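Local atomic coordinates of prephenate dehydratase:Amino acid-binding ACT (Brucella abortus, PDB entry 6VH5), a protein that probably catalyses the decarboxylation and dehydration of prephenate to 3-phenylpyruvate in phenylalanine biosynthesis, and binds phenylalanine at its ACT domain. Residues M72-N77 with T194-L199; R42-D47 with G99-P104; F107-L112 with S164-A169; G152-V157 with Y177-L182. One frame throughout, in Å; residues are numbered along the deposited sequence.

Contact 1 of 4, residues M72-N77 with T194-L199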
loop_
_atom_site.group_PDB
_atom_site.type_symbol
_atom_site.label_atom_id
_atom_site.label_comp_id
_atom_site.label_asym_id
_atom_site.label_seq_id
_atom_site.Cartn_x
_atom_site.Cartn_y
_atom_site.Cartn_z
ATOM N N MET A 72 12.322 6.019 9.963
ATOM C CA MET A 72 12.044 4.586 9.959
ATOM C C MET A 72 10.681 4.369 9.309
ATOM O O MET A 72 9.644 4.637 9.927
ATOM C CB MET A 72 12.088 4.024 11.379
ATOM C CG MET A 72 11.829 2.525 11.476
ATOM S SD MET A 72 13.197 1.437 10.986
ATOM C CE MET A 72 14.316 1.633 12.370
ATOM N N ILE A 73 10.683 3.852 8.083
ATOM C CA ILE A 73 9.500 3.802 7.233
ATOM C C ILE A 73 9.186 2.353 6.885
ATOM O O ILE A 73 10.049 1.643 6.367
ATOM C CB ILE A 73 9.678 4.619 5.943
ATOM C CG1 ILE A 73 10.052 6.072 6.272
ATOM C CG2 ILE A 73 8.428 4.491 5.073
ATOM C CD1 ILE A 73 9.056 6.782 7.157
ATOM N N PRO A 74 7.975 1.869 7.154
ATOM C CA PRO A 74 7.594 0.526 6.702
ATOM C C PRO A 74 7.248 0.521 5.222
ATOM O O PRO A 74 6.595 1.438 4.715
ATOM C CB PRO A 74 6.359 0.208 7.558
ATOM C CG PRO A 74 5.771 1.544 7.871
ATOM C CD PRO A 74 6.942 2.486 8.010
ATOM N N ILE A 75 7.709 -0.514 4.520
ATOM C CA ILE A 75 7.406 -0.638 3.097
ATOM C C ILE A 75 6.833 -1.991 2.720
ATOM O O ILE A 75 6.208 -2.110 1.651
ATOM C CB ILE A 75 8.644 -0.316 2.235
ATOM C CG1 ILE A 75 9.769 -1.312 2.498
ATOM C CG2 ILE A 75 9.123 1.122 2.523
ATOM C CD1 ILE A 75 10.826 -1.292 1.410
ATOM N N GLU A 76 6.998 -3.030 3.534
ATOM C CA GLU A 76 6.391 -4.327 3.268
ATOM C C GLU A 76 5.791 -4.871 4.556
ATOM O O GLU A 76 6.395 -4.754 5.626
ATOM C CB GLU A 76 7.404 -5.332 2.716
ATOM C CG GLU A 76 7.942 -4.975 1.355
ATOM C CD GLU A 76 9.147 -5.804 0.978
ATOM O OE1 GLU A 76 9.335 -6.875 1.582
ATOM O OE2 GLU A 76 9.931 -5.357 0.117
ATOM N N ASN A 77 4.588 -5.434 4.450
ATOM C CA ASN A 77 3.959 -6.157 5.551
ATOM C C ASN A 77 3.273 -7.406 5.026
ATOM O O ASN A 77 2.508 -7.333 4.059
ATOM C CB ASN A 77 2.935 -5.298 6.289
ATOM C CG ASN A 77 2.157 -6.106 7.302
ATOM O OD1 ASN A 77 1.023 -6.525 7.046
ATOM N ND2 ASN A 77 2.775 -6.360 8.446
ATOM N N THR A 194 6.850 -7.013 9.213
ATOM C CA THR A 194 6.944 -5.725 8.537
ATOM C C THR A 194 8.397 -5.441 8.174
ATOM O O THR A 194 9.302 -5.655 8.991
ATOM C CB THR A 194 6.391 -4.576 9.397
ATOM O OG1 THR A 194 4.962 -4.640 9.428
ATOM C CG2 THR A 194 6.805 -3.221 8.797
ATOM N N ARG A 195 8.620 -4.983 6.949
ATOM C CA ARG A 195 9.950 -4.589 6.502
ATOM C C ARG A 195 10.047 -3.072 6.496
ATOM O O ARG A 195 9.263 -2.389 5.819
ATOM C CB ARG A 195 10.268 -5.146 5.121
ATOM C CG ARG A 195 11.551 -4.559 4.522
ATOM C CD ARG A 195 11.897 -5.217 3.171
ATOM N NE ARG A 195 13.235 -4.826 2.757
ATOM C CZ ARG A 195 13.567 -4.415 1.542
ATOM N NH1 ARG A 195 12.661 -4.357 0.577
ATOM N NH2 ARG A 195 14.815 -4.066 1.299
ATOM N N PHE A 196 11.020 -2.549 7.224
ATOM C CA PHE A 196 11.290 -1.125 7.190
ATOM C C PHE A 196 12.538 -0.848 6.359
ATOM O O PHE A 196 13.397 -1.716 6.181
ATOM C CB PHE A 196 11.488 -0.561 8.601
ATOM C CG PHE A 196 10.332 -0.780 9.522
ATOM C CD1 PHE A 196 10.187 -1.979 10.206
ATOM C CD2 PHE A 196 9.400 0.222 9.727
ATOM C CE1 PHE A 196 9.129 -2.179 11.068
ATOM C CE2 PHE A 196 8.335 0.031 10.589
ATOM C CZ PHE A 196 8.198 -1.171 11.259
ATOM N N VAL A 197 12.625 0.386 5.860
ATOM C CA VAL A 197 13.857 0.945 5.316
ATOM C C VAL A 197 14.196 2.184 6.133
ATOM O O VAL A 197 13.303 2.928 6.547
ATOM C CB VAL A 197 13.752 1.301 3.820
ATOM C CG1 VAL A 197 13.757 0.031 2.965
ATOM C CG2 VAL A 197 12.505 2.131 3.572
ATOM N N VAL A 198 15.483 2.380 6.384
ATOM C CA VAL A 198 15.984 3.533 7.117
ATOM C C VAL A 198 16.398 4.594 6.104
ATOM O O VAL A 198 17.238 4.333 5.239
ATOM C CB VAL A 198 17.163 3.127 8.012
ATOM C CG1 VAL A 198 17.561 4.261 8.944
ATOM C CG2 VAL A 198 16.804 1.861 8.788
ATOM N N LEU A 199 15.836 5.798 6.223
ATOM C CA LEU A 199 16.058 6.854 5.246
ATOM C C LEU A 199 16.955 7.946 5.813
ATOM O O LEU A 199 16.982 8.191 7.023
ATOM C CB LEU A 199 14.739 7.470 4.768
ATOM C CG LEU A 199 13.762 6.464 4.153
ATOM C CD1 LEU A 199 12.593 7.194 3.529
ATOM C CD2 LEU A 199 14.422 5.519 3.159
#
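Ile-73 and Val-197 trade backbone hydrogen bonds in both directions, Val-197 N reaching Ile-73 O at 2.9 Å, and so set strands 72-77 and 194-199 antiparallel. Further along, the ladder slips by one residue: the carbonyl of Arg-195 accepts from Ile-75 N at 2.8 Å, nearly head-on, and from Glu-76 N at 3.3 Å on a lone pair in the carbonyl plane. Arg-195 N returns a bond to Glu-76 O.

The charged pair lies on the same face as Ile-73 and Val-197. Glu-76 and Arg-195 run side by side, and Arg-195 NH1 meets Glu-76 OE2 at 2.9 Å in a salt bridge. The oxygen sits close to the guanidinium plane, but the nitrogen comes from above the carboxylate, 48° out of its plane. Ile-75 CD1 lies over one guanidinium face. Both charges have further partners: Lys-246 for Glu-76, Glu-100 and Asp-264 for Arg-195.

The other face is largely apolar, with one polar pair at its end. Met-72 SD packs 3.5 Å from Phe-196 CB and stands 4.7 Å from the centroid of the Phe-196 ring, an oblique Met-aromatic contact, while Pro-74 CB packs 3.6 Å from Phe-196 CE2. Thr-194 CG2, anti to its own backbone N, lies over one face of that ring near the rim. This rotation places Thr-194 OG1 to accept from Asn-77 ND2 at 3.0 Å; Asn-77 OD1 is taken by the backbone of Gly-81 and Leu-79.

Two strand residues opposite one, Ile-75 and Glu-76 facing Arg-195, make a classic beta bulge, set in the central mixed sheet beside Thr-194, predicted to be essential for dehydratase activity.

Contact 2 of 4, residues R42-D47 with G99-P104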
loop_
_atom_site.group_PDB
_atom_site.type_symbol
_atom_site.label_atom_id
_atom_site.label_comp_id
_atom_site.label_asym_id
_atom_site.label_seq_id
_atom_site.Cartn_x
_atom_site.Cartn_y
_atom_site.Cartn_z
ATOM N N ARG A 42 13.690 1.638 18.283
ATOM C CA ARG A 42 14.388 1.321 19.523
ATOM C C ARG A 42 15.229 0.060 19.396
ATOM O O ARG A 42 16.307 -0.024 19.998
ATOM C CB ARG A 42 13.387 1.174 20.673
ATOM C CG ARG A 42 12.727 2.469 21.114
ATOM C CD ARG A 42 11.557 2.161 22.026
ATOM N NE ARG A 42 10.736 3.332 22.296
ATOM C CZ ARG A 42 10.748 4.003 23.444
ATOM N NH1 ARG A 42 11.524 3.600 24.446
ATOM N NH2 ARG A 42 9.966 5.062 23.596
ATOM N N ASN A 43 14.764 -0.923 18.620
ATOM C CA ASN A 43 15.537 -2.149 18.469
ATOM C C ASN A 43 16.796 -1.899 17.655
ATOM O O ASN A 43 17.883 -2.369 18.014
ATOM C CB ASN A 43 14.704 -3.238 17.790
ATOM C CG ASN A 43 13.539 -3.701 18.640
ATOM O OD1 ASN A 43 13.367 -3.268 19.787
ATOM N ND2 ASN A 43 12.747 -4.616 18.089
ATOM N N MET A 44 16.674 -1.142 16.567
ATOM C CA MET A 44 17.790 -0.976 15.644
ATOM C C MET A 44 18.714 0.161 16.043
ATOM O O MET A 44 19.935 0.042 15.890
ATOM C CB MET A 44 17.269 -0.739 14.228
ATOM C CG MET A 44 18.357 -0.818 13.185
ATOM S SD MET A 44 17.702 -0.814 11.510
ATOM C CE MET A 44 19.229 -0.957 10.580
ATOM N N PHE A 45 18.150 1.254 16.560
ATOM C CA PHE A 45 18.903 2.434 16.981
ATOM C C PHE A 45 18.591 2.712 18.450
ATOM O O PHE A 45 17.886 3.676 18.780
ATOM C CB PHE A 45 18.579 3.641 16.097
ATOM C CG PHE A 45 18.883 3.420 14.640
ATOM C CD1 PHE A 45 20.155 3.670 14.136
ATOM C CD2 PHE A 45 17.908 2.933 13.778
ATOM C CE1 PHE A 45 20.447 3.447 12.792
ATOM C CE2 PHE A 45 18.190 2.701 12.427
ATOM C CZ PHE A 45 19.462 2.962 11.935
ATOM N N PRO A 46 19.112 1.882 19.359
ATOM C CA PRO A 46 18.716 1.998 20.771
ATOM C C PRO A 46 19.085 3.327 21.408
ATOM O O PRO A 46 18.405 3.760 22.345
ATOM C CB PRO A 46 19.465 0.834 21.440
ATOM C CG PRO A 46 19.849 -0.079 20.325
ATOM C CD PRO A 46 20.093 0.805 19.154
ATOM N N ASP A 47 20.136 3.989 20.933
ATOM C CA ASP A 47 20.589 5.234 21.534
ATOM C C ASP A 47 19.994 6.472 20.878
ATOM O O ASP A 47 20.430 7.584 21.187
ATOM C CB ASP A 47 22.118 5.316 21.507
ATOM C CG ASP A 47 22.775 4.217 22.319
ATOM O OD1 ASP A 47 22.203 3.818 23.359
ATOM O OD2 ASP A 47 23.874 3.772 21.930
ATOM N N GLY A 99 19.724 1.557 5.448
ATOM C CA GLY A 99 19.475 0.396 6.266
ATOM C C GLY A 99 18.086 -0.173 6.060
ATOM O O GLY A 99 17.205 0.480 5.485
ATOM N N GLU A 100 17.886 -1.402 6.523
ATOM C CA GLU A 100 16.586 -2.051 6.499
ATOM C C GLU A 100 16.386 -2.758 7.830
ATOM O O GLU A 100 17.330 -2.956 8.600
ATOM C CB GLU A 100 16.453 -3.040 5.308
ATOM C CG GLU A 100 17.331 -4.288 5.378
ATOM C CD GLU A 100 17.037 -5.319 4.263
ATOM O OE1 GLU A 100 16.143 -5.081 3.411
ATOM O OE2 GLU A 100 17.702 -6.384 4.248
ATOM N N TYR A 101 15.141 -3.106 8.125
ATOM C CA TYR A 101 14.858 -3.795 9.379
ATOM C C TYR A 101 13.612 -4.646 9.208
ATOM O O TYR A 101 12.626 -4.196 8.616
ATOM C CB TYR A 101 14.679 -2.820 10.552
ATOM C CG TYR A 101 14.564 -3.535 11.886
ATOM C CD1 TYR A 101 15.690 -4.051 12.520
ATOM C CD2 TYR A 101 13.326 -3.719 12.497
ATOM C CE1 TYR A 101 15.589 -4.719 13.732
ATOM C CE2 TYR A 101 13.212 -4.395 13.707
ATOM C CZ TYR A 101 14.349 -4.882 14.317
ATOM O OH TYR A 101 14.246 -5.547 15.508
ATOM N N PHE A 102 13.664 -5.867 9.734
ATOM C CA PHE A 102 12.547 -6.807 9.679
ATOM C C PHE A 102 12.055 -7.067 11.092
ATOM O O PHE A 102 12.792 -7.610 11.924
ATOM C CB PHE A 102 12.966 -8.116 9.000
ATOM C CG PHE A 102 13.284 -7.959 7.540
ATOM C CD1 PHE A 102 14.514 -7.464 7.133
ATOM C CD2 PHE A 102 12.353 -8.313 6.574
ATOM C CE1 PHE A 102 14.807 -7.313 5.793
ATOM C CE2 PHE A 102 12.637 -8.165 5.228
ATOM C CZ PHE A 102 13.866 -7.664 4.837
ATOM N N LEU A 103 10.805 -6.703 11.357
ATOM C CA LEU A 103 10.234 -6.837 12.696
ATOM C C LEU A 103 9.058 -7.808 12.707
ATOM O O LEU A 103 8.057 -7.576 12.008
ATOM C CB LEU A 103 9.813 -5.469 13.236
ATOM C CG LEU A 103 9.036 -5.485 14.548
ATOM C CD1 LEU A 103 9.963 -5.832 15.687
ATOM C CD2 LEU A 103 8.450 -4.095 14.775
ATOM N N PRO A 104 9.130 -8.903 13.459
ATOM C CA PRO A 104 7.935 -9.745 13.655
ATOM C C PRO A 104 6.855 -8.981 14.414
ATOM O O PRO A 104 7.107 -8.421 15.483
ATOM C CB PRO A 104 8.465 -10.932 14.468
ATOM C CG PRO A 104 9.947 -10.955 14.176
ATOM C CD PRO A 104 10.344 -9.509 14.027
#
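Met-44, at the last turn of helix 36-44, reaches with a fully extended side chain towards the outermost strand 96-104 and brings its sulfur and methyl up to a backbone carbonyl. Its CE lies 3.4 Å from Glu-100 O, and SD is 3.8 Å from Tyr-101 CB. The side chains of Met-44 and Tyr-101 pass one another running opposite ways. The sulfur stands 5.0 Å from the ring centroid and 59° off the ring normal, so this Met-aromatic contact is oblique.

With CG anti to the backbone N (chi1 -173°), the Tyr-101 ring reaches along the helix end to Asn-43. There the one hydrogen bond between the two segments forms: Asn-43 ND2 donates to Tyr-101 OH at 3.1 Å, somewhat bent at the hydrogen. The hydroxyl oxygen lies close to the amide plane, while amide and ring planes stand 67° apart. Asn-43 CB also approaches the hydroxyl, 3.3 Å from Tyr-101 OH, and Leu-103 CD1 touches Asn-43 ND2 at 3.9 Å.

Beyond the pair, Met-44 also packs on Val-198 of the adjoining strand, and Leu-103 lies against Phe-196.

Chemically, a single amide-to-phenol bond marks the more exposed end of the contact, and the rest is mostly van der Waals contact of the methionine end with Tyr-101 and the Glu-100 carbonyl. Helix and edge strand are probably held together mainly by such packing, and the hydrogen bond gives the tyrosine hydroxyl a defined partner that should limit how the ring tilts.

Contact 3 of 4, residues F107-L112 with S164-A169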
loop_
_atom_site.group_PDB
_atom_site.type_symbol
_atom_site.label_atom_id
_atom_site.label_comp_id
_atom_site.label_asym_id
_atom_site.label_seq_id
_atom_site.Cartn_x
_atom_site.Cartn_y
_atom_site.Cartn_z
ATOM N N PHE A 107 0.670 -8.966 18.705
ATOM C CA PHE A 107 -0.322 -8.228 19.474
ATOM C C PHE A 107 -0.426 -8.782 20.883
ATOM O O PHE A 107 -0.468 -10.002 21.083
ATOM C CB PHE A 107 -1.703 -8.302 18.826
ATOM C CG PHE A 107 -1.884 -7.366 17.694
ATOM C CD1 PHE A 107 -1.783 -7.812 16.396
ATOM C CD2 PHE A 107 -2.140 -6.025 17.934
ATOM C CE1 PHE A 107 -1.942 -6.940 15.348
ATOM C CE2 PHE A 107 -2.303 -5.145 16.891
ATOM C CZ PHE A 107 -2.196 -5.601 15.591
ATOM N N GLN A 108 -0.520 -7.877 21.854
ATOM C CA GLN A 108 -0.657 -8.233 23.258
ATOM C C GLN A 108 -1.988 -7.713 23.779
ATOM O O GLN A 108 -2.346 -6.557 23.531
ATOM C CB GLN A 108 0.501 -7.659 24.082
ATOM C CG GLN A 108 1.858 -7.737 23.386
ATOM C CD GLN A 108 2.351 -9.163 23.216
ATOM O OE1 GLN A 108 1.793 -10.102 23.791
ATOM N NE2 GLN A 108 3.391 -9.337 22.407
ATOM N N LEU A 109 -2.713 -8.569 24.498
ATOM C CA LEU A 109 -3.952 -8.175 25.161
ATOM C C LEU A 109 -3.573 -7.559 26.500
ATOM O O LEU A 109 -3.042 -8.240 27.383
ATOM C CB LEU A 109 -4.884 -9.377 25.325
ATOM C CG LEU A 109 -6.158 -9.232 26.171
ATOM C CD1 LEU A 109 -7.174 -8.285 25.541
ATOM C CD2 LEU A 109 -6.782 -10.613 26.376
ATOM N N MET A 110 -3.816 -6.265 26.645
ATOM C CA MET A 110 -3.357 -5.537 27.813
ATOM C C MET A 110 -4.533 -4.862 28.499
ATOM O O MET A 110 -5.495 -4.437 27.852
ATOM C CB MET A 110 -2.293 -4.494 27.444
ATOM C CG MET A 110 -2.667 -3.629 26.278
ATOM S SD MET A 110 -1.286 -2.605 25.731
ATOM C CE MET A 110 -0.207 -3.829 24.973
ATOM N N VAL A 111 -4.431 -4.755 29.819
ATOM C CA VAL A 111 -5.494 -4.226 30.663
ATOM C C VAL A 111 -4.874 -3.372 31.763
ATOM O O VAL A 111 -3.654 -3.325 31.936
ATOM C CB VAL A 111 -6.354 -5.349 31.282
ATOM C CG1 VAL A 111 -7.122 -6.101 30.195
ATOM C CG2 VAL A 111 -5.475 -6.304 32.084
ATOM N N LEU A 112 -5.733 -2.698 32.518
ATOM C CA LEU A 112 -5.242 -1.914 33.635
ATOM C C LEU A 112 -4.632 -2.840 34.688
ATOM O O LEU A 112 -4.998 -4.015 34.776
ATOM C CB LEU A 112 -6.364 -1.085 34.247
ATOM C CG LEU A 112 -6.972 0.002 33.361
ATOM C CD1 LEU A 112 -8.313 0.444 33.949
ATOM C CD2 LEU A 112 -6.016 1.188 33.222
ATOM N N SER A 164 -13.148 -2.293 32.518
ATOM C CA SER A 164 -13.758 -3.157 31.517
ATOM C C SER A 164 -13.101 -3.037 30.144
ATOM O O SER A 164 -13.405 -3.837 29.255
ATOM C CB SER A 164 -15.251 -2.845 31.401
ATOM O OG SER A 164 -15.448 -1.712 30.573
ATOM N N MET A 165 -12.242 -2.048 29.927
ATOM C CA MET A 165 -11.647 -1.802 28.615
ATOM C C MET A 165 -10.270 -2.445 28.521
ATOM O O MET A 165 -9.387 -2.159 29.341
ATOM C CB MET A 165 -11.551 -0.306 28.328
ATOM C CG MET A 165 -12.891 0.313 27.979
ATOM S SD MET A 165 -12.864 2.107 27.986
ATOM C CE MET A 165 -14.151 2.450 26.787
ATOM N N ALA A 166 -10.092 -3.299 27.515
ATOM C CA ALA A 166 -8.808 -3.895 27.182
ATOM C C ALA A 166 -8.303 -3.360 25.840
ATOM O O ALA A 166 -9.052 -2.775 25.052
ATOM C CB ALA A 166 -8.919 -5.417 27.137
ATOM N N ALA A 167 -7.014 -3.540 25.586
ATOM C CA ALA A 167 -6.434 -3.105 24.319
ATOM C C ALA A 167 -5.605 -4.223 23.693
ATOM O O ALA A 167 -5.046 -5.070 24.394
ATOM C CB ALA A 167 -5.556 -1.849 24.488
ATOM N N LEU A 168 -5.524 -4.200 22.360
ATOM C CA LEU A 168 -4.615 -5.041 21.583
ATOM C C LEU A 168 -3.572 -4.120 20.969
ATOM O O LEU A 168 -3.900 -3.309 20.096
ATOM C CB LEU A 168 -5.363 -5.799 20.492
ATOM C CG LEU A 168 -6.442 -6.778 20.909
ATOM C CD1 LEU A 168 -7.254 -7.188 19.699
ATOM C CD2 LEU A 168 -5.780 -7.977 21.545
ATOM N N ALA A 169 -2.323 -4.265 21.398
ATOM C CA ALA A 169 -1.287 -3.299 21.065
ATOM C C ALA A 169 0.063 -3.994 21.097
ATOM O O ALA A 169 0.192 -5.098 21.644
ATOM C CB ALA A 169 -1.317 -2.110 22.038
#
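Two neighbouring antiparallel strands of the second mixed sheet of the dehydratase region meet here, 108-111 beside 165-169. Gln-108 pairs with Ala-169 and Met-110 with Ala-167, each through two backbone hydrogen bonds; the shortest runs from Met-110 N to Ala-167 O at 2.8 Å. Between them Leu-109 and Leu-168 form a non-hydrogen-bonded pair.

On the face of Met-110, chi1 of 48° sets CG between the backbone N and the carbonyl carbon, and the bend at chi3 brings the tip across to the partner strand. As a result CG lies 3.8 Å from Ala-167 CB, while CE touches Ala-169 CB at 3.6 Å. The chain thus meets both alanine methyls, CG at Ala-167, SD and CE at Ala-169.

On the opposite face Leu-168 CD2 lies 4.1 Å from Leu-109 CB, and Leu-109 CD1 reaches Ala-166 CB at 3.7 Å. At the end of the ladder, the edge of the Phe-107 ring is turned to the backbone between Leu-168 and Ala-169.

Helix 150-160 packs on the face of Met-110 and Ala-167 through Ala-154 and Val-157, with helix 171-176 next to it; strands 122-125 and 180-183 flank the pair.

Contact 4 of 4, residues G152-V157 with Y177-L182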
loop_
_atom_site.group_PDB
_atom_site.type_symbol
_atom_site.label_atom_id
_atom_site.label_comp_id
_atom_site.label_asym_id
_atom_site.label_seq_id
_atom_site.Cartn_x
_atom_site.Cartn_y
_atom_site.Cartn_z
ATOM N N GLY A 152 -2.563 4.018 20.297
ATOM C CA GLY A 152 -3.530 4.909 20.908
ATOM C C GLY A 152 -4.538 4.181 21.775
ATOM O O GLY A 152 -4.952 4.697 22.813
ATOM N N ALA A 153 -4.914 2.965 21.383
ATOM C CA ALA A 153 -5.835 2.172 22.188
ATOM C C ALA A 153 -5.249 1.880 23.560
ATOM O O ALA A 153 -5.963 1.930 24.570
ATOM C CB ALA A 153 -6.180 0.873 21.461
ATOM N N ALA A 154 -3.947 1.588 23.623
ATOM C CA ALA A 154 -3.307 1.428 24.925
ATOM C C ALA A 154 -3.319 2.737 25.708
ATOM O O ALA A 154 -3.623 2.747 26.908
ATOM C CB ALA A 154 -1.880 0.912 24.757
ATOM N N ARG A 155 -3.004 3.853 25.043
ATOM C CA ARG A 155 -3.116 5.155 25.693
ATOM C C ARG A 155 -4.538 5.420 26.183
ATOM O O ARG A 155 -4.735 5.919 27.297
ATOM C CB ARG A 155 -2.655 6.256 24.738
ATOM C CG ARG A 155 -2.793 7.657 25.314
ATOM C CD ARG A 155 -2.205 8.740 24.409
ATOM N NE ARG A 155 -2.660 8.657 23.024
ATOM C CZ ARG A 155 -3.880 8.979 22.608
ATOM N NH1 ARG A 155 -4.799 9.378 23.472
ATOM N NH2 ARG A 155 -4.191 8.875 21.324
ATOM N N LEU A 156 -5.541 5.071 25.372
ATOM C CA LEU A 156 -6.928 5.309 25.761
ATOM C C LEU A 156 -7.295 4.518 27.012
ATOM O O LEU A 156 -8.006 5.019 27.890
ATOM C CB LEU A 156 -7.868 4.948 24.609
ATOM C CG LEU A 156 -9.360 5.107 24.919
ATOM C CD1 LEU A 156 -9.729 6.583 24.923
ATOM C CD2 LEU A 156 -10.242 4.316 23.954
ATOM N N VAL A 157 -6.835 3.272 27.100
ATOM C CA VAL A 157 -7.158 2.426 28.243
ATOM C C VAL A 157 -6.535 2.977 29.519
ATOM O O VAL A 157 -7.162 2.970 30.584
ATOM C CB VAL A 157 -6.719 0.974 27.955
ATOM C CG1 VAL A 157 -6.641 0.151 29.233
ATOM C CG2 VAL A 157 -7.693 0.320 26.985
ATOM N N TYR A 177 2.696 2.680 28.906
ATOM C CA TYR A 177 1.486 3.125 29.584
ATOM C C TYR A 177 1.209 2.371 30.881
ATOM O O TYR A 177 0.126 2.523 31.453
ATOM C CB TYR A 177 0.291 3.029 28.632
ATOM C CG TYR A 177 0.415 4.004 27.494
ATOM C CD1 TYR A 177 0.168 5.358 27.691
ATOM C CD2 TYR A 177 0.820 3.590 26.236
ATOM C CE1 TYR A 177 0.305 6.274 26.661
ATOM C CE2 TYR A 177 0.952 4.495 25.197
ATOM C CZ TYR A 177 0.695 5.839 25.421
ATOM O OH TYR A 177 0.819 6.750 24.400
ATOM N N GLY A 178 2.170 1.591 31.371
ATOM C CA GLY A 178 2.015 0.900 32.643
ATOM C C GLY A 178 0.836 -0.047 32.678
ATOM O O GLY A 178 0.134 -0.118 33.692
ATOM N N LEU A 179 0.606 -0.781 31.591
ATOM C CA LEU A 179 -0.514 -1.703 31.487
ATOM C C LEU A 179 -0.054 -3.143 31.691
ATOM O O LEU A 179 1.085 -3.502 31.387
ATOM C CB LEU A 179 -1.208 -1.580 30.127
ATOM C CG LEU A 179 -1.909 -0.252 29.806
ATOM C CD1 LEU A 179 -2.610 -0.322 28.442
ATOM C CD2 LEU A 179 -2.879 0.165 30.910
ATOM N N ASP A 180 -0.955 -3.952 32.247
ATOM C CA ASP A 180 -0.712 -5.375 32.432
ATOM C C ASP A 180 -1.018 -6.123 31.146
ATOM O O ASP A 180 -2.040 -5.875 30.504
ATOM C CB ASP A 180 -1.599 -5.935 33.545
ATOM C CG ASP A 180 -0.973 -5.815 34.912
ATOM O OD1 ASP A 180 0.230 -5.485 34.980
ATOM O OD2 ASP A 180 -1.678 -6.082 35.911
ATOM N N ILE A 181 -0.141 -7.054 30.780
ATOM C CA ILE A 181 -0.384 -7.929 29.637
ATOM C C ILE A 181 -1.072 -9.179 30.165
ATOM O O ILE A 181 -0.460 -10.002 30.853
ATOM C CB ILE A 181 0.905 -8.273 28.887
ATOM C CG1 ILE A 181 1.442 -7.015 28.204
ATOM C CG2 ILE A 181 0.648 -9.385 27.867
ATOM C CD1 ILE A 181 2.644 -7.242 27.346
ATOM N N LEU A 182 -2.363 -9.301 29.863
ATOM C CA LEU A 182 -3.140 -10.442 30.325
ATOM C C LEU A 182 -2.789 -11.699 29.536
ATOM O O LEU A 182 -2.652 -12.780 30.116
ATOM C CB LEU A 182 -4.621 -10.115 30.195
ATOM C CG LEU A 182 -5.669 -10.960 30.892
ATOM C CD1 LEU A 182 -5.305 -11.212 32.351
ATOM C CD2 LEU A 182 -6.971 -10.215 30.769
HETATM O O HOH W 1 0.179 7.792 22.046
#
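The backbones come closest where Arg-155, in the middle of helix 150-160, faces Tyr-177, the first residue past helix 171-176 to leave helical angles, with 6.4 Å between the two CA atoms. The tyrosine ring lies flat on the helix: Arg-155 CA sits over the centre of one face, 3.7 Å above the plane, and Arg-155 CB is 3.4 Å from Tyr-177 CZ.

Arginine and tyrosine then run side by side in the same direction. CG of Arg-155 is anti to the backbone N (chi1 178°), which carries the aliphatic part along the ring, 3.7 Å from CG to Tyr-177 CE1, before chi3 bends the chain. The guanidinium is thus not stacked on the ring; its plane is turned 68° from it. A water joins the polar ends, accepting from Arg-155 NE at 3.1 Å and lying 2.7 Å from Tyr-177 OH. Arg-155 NH2 has its own salt bridge with Glu-32.

Deeper in, Leu-179 points at the helix. Its CD1 comes within 3.6 Å of Ala-154 O and also touches the Ala-154 methyl, and CD2 lies 4.1 Å from Val-157 CG1. The same Ala-154 methyl brushes the Tyr-177 ring.

Here the helix packs against the loop leading into edge strand 180-183, as part of the layer of helices on one face of an alpha/beta sheet.

All four contacts fall in the prephenate dehydratase region, as two close pairs on two different mixed sheets. Contacts 1 and 2, centres 10 Å apart, share the first sheet, where strands 193-200 and 96-104 are neighbours, tied by a probable backbone hydrogen bond from Phe-196 to Tyr-101. The centres of contacts 3 and 4 are about 6 Å apart; both reach the second sheet, through neighbouring strands 108-111 and 180-183. The pairs are separated by 23 to 26 Å between centres. Strand 96-104 leads directly into 108-111, while contacts 3 and 4 are nested within the loop closed by contact 1. The chain thus leaves the first sheet, builds the second and returns, giving two alpha/beta lobes joined by two crossings.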